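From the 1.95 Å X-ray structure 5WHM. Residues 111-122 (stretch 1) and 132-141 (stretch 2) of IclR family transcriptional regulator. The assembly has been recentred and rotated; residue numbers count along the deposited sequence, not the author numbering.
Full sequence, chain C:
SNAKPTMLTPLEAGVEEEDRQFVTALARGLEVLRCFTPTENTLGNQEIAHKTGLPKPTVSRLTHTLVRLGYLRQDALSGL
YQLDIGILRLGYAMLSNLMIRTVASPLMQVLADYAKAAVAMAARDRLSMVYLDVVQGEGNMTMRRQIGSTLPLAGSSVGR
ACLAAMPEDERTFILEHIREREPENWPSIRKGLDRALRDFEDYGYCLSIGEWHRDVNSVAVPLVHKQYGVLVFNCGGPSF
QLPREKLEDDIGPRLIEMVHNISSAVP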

ATOM      1  N   LEU C 111     -22.685  -7.076  10.534  1.00 40.58           N
ATOM      2  CA  LEU C 111     -22.181  -7.656  11.775  1.00 39.20           C
ATOM      3  C   LEU C 111     -21.563  -6.590  12.669  1.00 35.94           C
ATOM      4  O   LEU C 111     -21.810  -6.566  13.883  1.00 38.83           O
ATOM      5  CB  LEU C 111     -21.171  -8.755  11.479  1.00 37.62           C
ATOM      6  CG  LEU C 111     -20.565  -9.376  12.750  1.00 40.01           C
ATOM      7  CD1 LEU C 111     -21.673  -9.945  13.695  1.00 38.77           C
ATOM      8  CD2 LEU C 111     -19.553 -10.429  12.417  1.00 41.46           C
ATOM      9  N   ALA C 112     -20.743  -5.703  12.082  1.00 34.68           N
ATOM     10  CA  ALA C 112     -20.149  -4.607  12.844  1.00 35.53           C
ATOM     11  C   ALA C 112     -21.222  -3.728  13.491  1.00 40.00           C
ATOM     12  O   ALA C 112     -21.071  -3.322  14.646  1.00 41.90           O
ATOM     13  CB  ALA C 112     -19.222  -3.768  11.942  1.00 31.84           C
ATOM     14  N   ASP C 113     -22.304  -3.414  12.762  1.00 39.26           N
ATOM     15  CA  ASP C 113     -23.375  -2.597  13.329  1.00 45.84           C
ATOM     16  C   ASP C 113     -24.050  -3.329  14.479  1.00 50.68           C
ATOM     17  O   ASP C 113     -24.285  -2.750  15.544  1.00 52.88           O
ATOM     18  CB  ASP C 113     -24.424  -2.238  12.269  1.00 47.59           C
ATOM     19  CG  ASP C 113     -23.914  -1.231  11.222  1.00 50.89           C
ATOM     20  OD1 ASP C 113     -22.818  -0.623  11.386  1.00 48.02           O
ATOM     21  OD2 ASP C 113     -24.635  -1.074  10.208  1.00 50.78           O
ATOM     22  N   TYR C 114     -24.366  -4.613  14.278  1.00 50.27           N
ATOM     23  CA  TYR C 114     -24.985  -5.403  15.339  1.00 48.64           C
ATOM     24  C   TYR C 114     -24.087  -5.499  16.564  1.00 48.87           C
ATOM     25  O   TYR C 114     -24.560  -5.371  17.701  1.00 50.21           O
ATOM     26  CB  TYR C 114     -25.319  -6.805  14.846  1.00 48.75           C
ATOM     27  CG  TYR C 114     -25.697  -7.695  16.006  1.00 55.01           C
ATOM     28  CD1 TYR C 114     -26.934  -7.550  16.636  1.00 54.86           C
ATOM     29  CD2 TYR C 114     -24.800  -8.634  16.517  1.00 50.92           C
ATOM     30  CE1 TYR C 114     -27.283  -8.346  17.723  1.00 58.73           C
ATOM     31  CE2 TYR C 114     -25.141  -9.431  17.613  1.00 54.39           C
ATOM     32  CZ  TYR C 114     -26.384  -9.279  18.199  1.00 56.25           C
ATOM     33  OH  TYR C 114     -26.717 -10.061  19.265  1.00 54.02           O
ATOM     34  N   ALA C 115     -22.794  -5.738  16.360  1.00 48.03           N
ATOM     35  CA  ALA C 115     -21.893  -6.001  17.474  1.00 48.39           C
ATOM     36  C   ALA C 115     -21.315  -4.734  18.081  1.00 50.98           C
ATOM     37  O   ALA C 115     -20.638  -4.824  19.120  1.00 43.76           O
ATOM     38  CB  ALA C 115     -20.736  -6.907  17.028  1.00 46.08           C
ATOM     39  N   LYS C 116     -21.520  -3.584  17.429  1.00 50.02           N
ATOM     40  CA  LYS C 116     -20.893  -2.311  17.798  1.00 51.55           C
ATOM     41  C   LYS C 116     -19.379  -2.464  17.933  1.00 49.39           C
ATOM     42  O   LYS C 116     -18.751  -1.948  18.857  1.00 50.87           O
ATOM     43  CB  LYS C 116     -21.523  -1.737  19.076  1.00 59.19           C
ATOM     44  CG  LYS C 116     -23.046  -1.639  18.999  1.00 61.06           C
ATOM     45  CD  LYS C 116     -23.619  -0.771  20.108  1.00 69.56           C
ATOM     46  CE  LYS C 116     -25.123  -0.576  19.939  1.00 77.66           C
ATOM     47  NZ  LYS C 116     -25.458  -0.051  18.581  1.00 79.48           N
ATOM     48  N   ALA C 117     -18.786  -3.169  16.974  1.00 46.18           N
ATOM     49  CA  ALA C 117     -17.369  -3.473  17.046  1.00 44.20           C
ATOM     50  C   ALA C 117     -16.808  -3.610  15.629  1.00 41.52           C
ATOM     51  O   ALA C 117     -17.546  -3.834  14.669  1.00 54.38           O
ATOM     52  CB  ALA C 117     -17.125  -4.751  17.848  1.00 43.51           C
ATOM     53  N   ALA C 118     -15.489  -3.522  15.516  1.00 40.18           N
ATOM     54  CA  ALA C 118     -14.838  -3.594  14.208  1.00 37.96           C
ATOM     55  C   ALA C 118     -14.804  -5.024  13.650  1.00 48.64           C
ATOM     56  O   ALA C 118     -14.506  -5.988  14.367  1.00 35.41           O
ATOM     57  CB  ALA C 118     -13.419  -3.038  14.306  1.00 44.66           C
ATOM     58  N   VAL C 119     -15.111  -5.156  12.361  1.00 34.69           N
ATOM     59  CA  VAL C 119     -15.028  -6.420  11.630  1.00 32.96           C
ATOM     60  C   VAL C 119     -13.982  -6.236  10.533  1.00 31.49           C
ATOM     61  O   VAL C 119     -14.003  -5.218   9.824  1.00 31.88           O
ATOM     62  CB  VAL C 119     -16.393  -6.829  11.044  1.00 33.50           C
ATOM     63  CG1 VAL C 119     -16.316  -8.097  10.222  1.00 32.15           C
ATOM     64  CG2 VAL C 119     -17.444  -7.002  12.215  1.00 35.29           C
ATOM     65  N   ALA C 120     -13.054  -7.193  10.422  1.00 30.15           N
ATOM     66  CA  ALA C 120     -11.929  -7.057   9.497  1.00 29.04           C
ATOM     67  C   ALA C 120     -11.781  -8.324   8.667  1.00 28.02           C
ATOM     68  O   ALA C 120     -12.259  -9.409   9.040  1.00 28.34           O
ATOM     69  CB  ALA C 120     -10.601  -6.743  10.230  1.00 29.01           C
HETATM   70  N   MSE C 121     -11.108  -8.159   7.531  1.00 27.37           N
HETATM   71  CA  MSE C 121     -10.715  -9.249   6.670  1.00 33.28           C
HETATM   72  C   MSE C 121      -9.173  -9.202   6.501  1.00 26.25           C
HETATM   73  O   MSE C 121      -8.628  -8.139   6.242  1.00 26.26           O
HETATM   74  CB  MSE C 121     -11.412  -9.150   5.317  1.00 29.88           C
HETATM   75  CG  MSE C 121     -11.028 -10.242   4.343  1.00 31.18           C
HETATM   76 SE   MSE C 121     -11.939 -10.017   2.618  0.77 38.13          SE
HETATM   77  CE  MSE C 121     -11.171  -8.304   1.980  1.00 33.12           C
ATOM     78  N   ALA C 122      -8.508 -10.345   6.699  1.00 27.85           N
ATOM     79  CA  ALA C 122      -7.051 -10.403   6.781  1.00 32.67           C
ATOM     80  C   ALA C 122      -6.537 -11.623   6.028  1.00 32.08           C
ATOM     81  O   ALA C 122      -7.271 -12.590   5.814  1.00 27.30           O
ATOM     82  CB  ALA C 122      -6.567 -10.465   8.242  1.00 29.25           C
ATOM     83  N   LEU C 132      -6.790  -6.513   5.061  1.00 27.76           N
ATOM     84  CA  LEU C 132      -7.190  -6.119   3.710  1.00 29.70           C
ATOM     85  C   LEU C 132      -8.376  -5.167   3.709  1.00 27.32           C
ATOM     86  O   LEU C 132      -8.523  -4.351   2.776  1.00 28.21           O
ATOM     87  CB  LEU C 132      -7.558  -7.361   2.891  1.00 29.15           C
ATOM     88  CG  LEU C 132      -6.582  -8.533   3.046  1.00 35.42           C
ATOM     89  CD1 LEU C 132      -7.079  -9.816   2.341  1.00 30.96           C
ATOM     90  CD2 LEU C 132      -5.226  -8.090   2.486  1.00 37.74           C
ATOM     91  N   ASP C 133      -9.219  -5.254   4.735  1.00 27.52           N
ATOM     92  CA  ASP C 133     -10.405  -4.428   4.831  1.00 35.25           C
ATOM     93  C   ASP C 133     -10.843  -4.436   6.294  1.00 30.31           C
ATOM     94  O   ASP C 133     -10.597  -5.408   7.022  1.00 28.36           O
ATOM     95  CB  ASP C 133     -11.545  -4.898   3.900  1.00 28.95           C
ATOM     96  CG  ASP C 133     -12.513  -3.757   3.572  1.00 39.63           C
ATOM     97  OD1 ASP C 133     -13.506  -3.964   2.854  1.00 40.12           O
ATOM     98  OD2 ASP C 133     -12.264  -2.612   4.020  1.00 36.90           O
ATOM     99  N   VAL C 134     -11.397  -3.312   6.728  1.00 30.48           N
ATOM    100  CA  VAL C 134     -11.868  -3.104   8.095  1.00 31.49           C
ATOM    101  C   VAL C 134     -13.127  -2.264   8.002  1.00 33.33           C
ATOM    102  O   VAL C 134     -13.144  -1.236   7.314  1.00 34.38           O
ATOM    103  CB  VAL C 134     -10.860  -2.362   9.002  1.00 41.64           C
ATOM    104  CG1 VAL C 134     -11.389  -2.320  10.452  1.00 39.08           C
ATOM    105  CG2 VAL C 134      -9.503  -2.965   8.949  1.00 42.01           C
ATOM    106  N   VAL C 135     -14.160  -2.668   8.720  1.00 34.05           N
ATOM    107  CA  VAL C 135     -15.413  -1.936   8.784  1.00 36.23           C
ATOM    108  C   VAL C 135     -15.754  -1.755  10.252  1.00 45.68           C
ATOM    109  O   VAL C 135     -15.639  -2.700  11.038  1.00 38.57           O
ATOM    110  CB  VAL C 135     -16.528  -2.691   8.039  1.00 49.33           C
ATOM    111  CG1 VAL C 135     -17.876  -2.246   8.498  1.00 51.54           C
ATOM    112  CG2 VAL C 135     -16.372  -2.477   6.535  1.00 44.32           C
ATOM    113  N   GLN C 136     -16.147  -0.544  10.626  1.00 45.14           N
ATOM    114  CA  GLN C 136     -16.547  -0.250  11.991  1.00 54.22           C
ATOM    115  C   GLN C 136     -18.054  -0.087  12.077  1.00 59.46           C
ATOM    116  O   GLN C 136     -18.693   0.447  11.157  1.00 60.79           O
ATOM    117  CB  GLN C 136     -15.860   1.008  12.489  1.00 62.84           C
ATOM    118  CG  GLN C 136     -14.389   0.826  12.521  1.00 70.19           C
ATOM    119  CD  GLN C 136     -13.783   1.203  13.849  1.00 78.77           C
ATOM    120  OE1 GLN C 136     -12.705   0.715  14.210  1.00 83.35           O
ATOM    121  NE2 GLN C 136     -14.457   2.088  14.580  1.00 80.01           N
ATOM    122  N   GLY C 137     -18.616  -0.537  13.191  1.00 64.39           N
ATOM    123  CA  GLY C 137     -20.035  -0.353  13.401  1.00 69.30           C
ATOM    124  C   GLY C 137     -20.419   1.106  13.291  1.00 74.71           C
ATOM    125  O   GLY C 137     -19.626   1.985  13.641  1.00 74.00           O
ATOM    126  N   GLU C 138     -21.607   1.383  12.759  1.00 84.04           N
ATOM    127  CA  GLU C 138     -22.165   2.725  12.850  1.00 92.07           C
ATOM    128  C   GLU C 138     -22.149   3.178  14.306  1.00 95.59           C
ATOM    129  O   GLU C 138     -22.583   2.445  15.198  1.00 94.28           O
ATOM    130  CB  GLU C 138     -23.592   2.731  12.294  1.00 97.64           C
ATOM    131  CG  GLU C 138     -24.181   4.114  12.054  1.00105.26           C
ATOM    132  CD  GLU C 138     -25.528   4.054  11.356  1.00109.80           C
ATOM    133  OE1 GLU C 138     -26.206   3.003  11.456  1.00109.92           O
ATOM    134  OE2 GLU C 138     -25.907   5.055  10.704  1.00112.93           O
ATOM    135  N   GLY C 139     -21.598   4.366  14.552  1.00 99.95           N
ATOM    136  CA  GLY C 139     -21.466   4.846  15.920  1.00104.21           C
ATOM    137  C   GLY C 139     -20.491   4.060  16.771  1.00101.93           C
ATOM    138  O   GLY C 139     -20.698   3.926  17.983  1.00104.30           O
ATOM    139  N   ASN C 140     -19.436   3.519  16.167  1.00 95.49           N
ATOM    140  CA  ASN C 140     -18.362   2.858  16.896  1.00 90.70           C
ATOM    141  C   ASN C 140     -17.179   3.820  16.971  1.00 94.49           C
ATOM    142  O   ASN C 140     -16.713   4.325  15.942  1.00 93.27           O
ATOM    143  CB  ASN C 140     -17.981   1.536  16.216  1.00 80.96           C
ATOM    144  CG  ASN C 140     -16.873   0.788  16.946  1.00 75.08           C
ATOM    145  OD1 ASN C 140     -16.642   1.014  18.130  1.00 77.29           O
ATOM    146  ND2 ASN C 140     -16.172  -0.102  16.231  1.00 69.69           N
HETATM  147  N   MSE C 141     -16.721   4.100  18.191  1.00101.47           N
HETATM  148  CA  MSE C 141     -15.707   5.129  18.416  1.00108.06           C
HETATM  149  C   MSE C 141     -14.350   4.528  18.767  1.00101.58           C
HETATM  150  O   MSE C 141     -13.522   5.172  19.413  1.00105.75           O
HETATM  151  CB  MSE C 141     -16.153   6.076  19.530  1.00118.81           C
HETATM  152  CG  MSE C 141     -17.629   6.433  19.489  1.00126.26           C
HETATM  153 SE   MSE C 141     -18.065   7.853  18.226  0.60132.23          SE
HETATM  154  CE  MSE C 141     -18.957   9.080  19.465  1.00138.54           C
TER

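A recurring principle of antiparallel pairing is that the backbone sets the register, and side chains then cover the flanks of the ladder and secure its ends. The contact between residues 111-122 and 132-141 of this IclR family regulator is a compact example. The paired strands, carrying Val119 to Met121 on one side and Asp133 to Val135 on the other, run nearly antiparallel, at 170°, and the two stretches together bury 687 Å².

Met121, a selenomethionine, has the largest area covered by the other stretch, 80 Å². Its backbone faces Asp133 in a hydrogen-bonded pair: Met121 N donates to Asp133 O at 2.8 Å. In the other direction Met121 O serves two donors, Leu132 N at 2.7 Å and, weakly, Asp133 N at 3.3 Å. The shorter bond comes from the residue at which the chain turns its corner, so one carbonyl engages both the corner residue and, weakly, the residue after it. With chi1 and chi2 both t and chi3 p, the side chain brings Met121 CE to 3.8 Å from Leu132 CB and 3.9 Å from Asp133 CB. Leu132, second in covered area, directs its CA-to-CB bond toward the first stretch, and its CD1 comes within 4.1 Å of Ala122 C. Asp133 starts on the same face as Met121, but the end of its side chain leads away and finds hydrogen bonds elsewhere in the structure.

Two residues along, the pattern repeats. Val119 and Val135 exchange two bonds, Val119 N to Val135 O and Val135 N to Val119 O, both 2.8 Å and nearly straight. Between these pairs lies the non-hydrogen-bonded pair Ala120 and Val134, whose CA atoms approach to 4.2 Å; their side chains occupy the face opposite that of Met121 and Val119, with Ala120 CB 4.1 Å from Val134 CG2. Here the backbone contributes CA-H...O contacts instead, such as Ala120 CA to Asp133 O at 3.3 Å.

Val135 links the ladder to the helix, its CG1 lying 4.0 Å from Ala112 CB. Beyond it, space becomes limiting. Gly137 CA sits 3.4 Å from Ala112 O, and an ideal CB there would fall 2.5 Å from that same Ala112 O, a clash; glycine permits this close approach. Gly137 N is buried here with no partner. The next amide fares better: Glu138 N donates to Asp113 OD1 at 2.7 Å and 173°, tying the helix to the type II turn from Gly137 to Asn140.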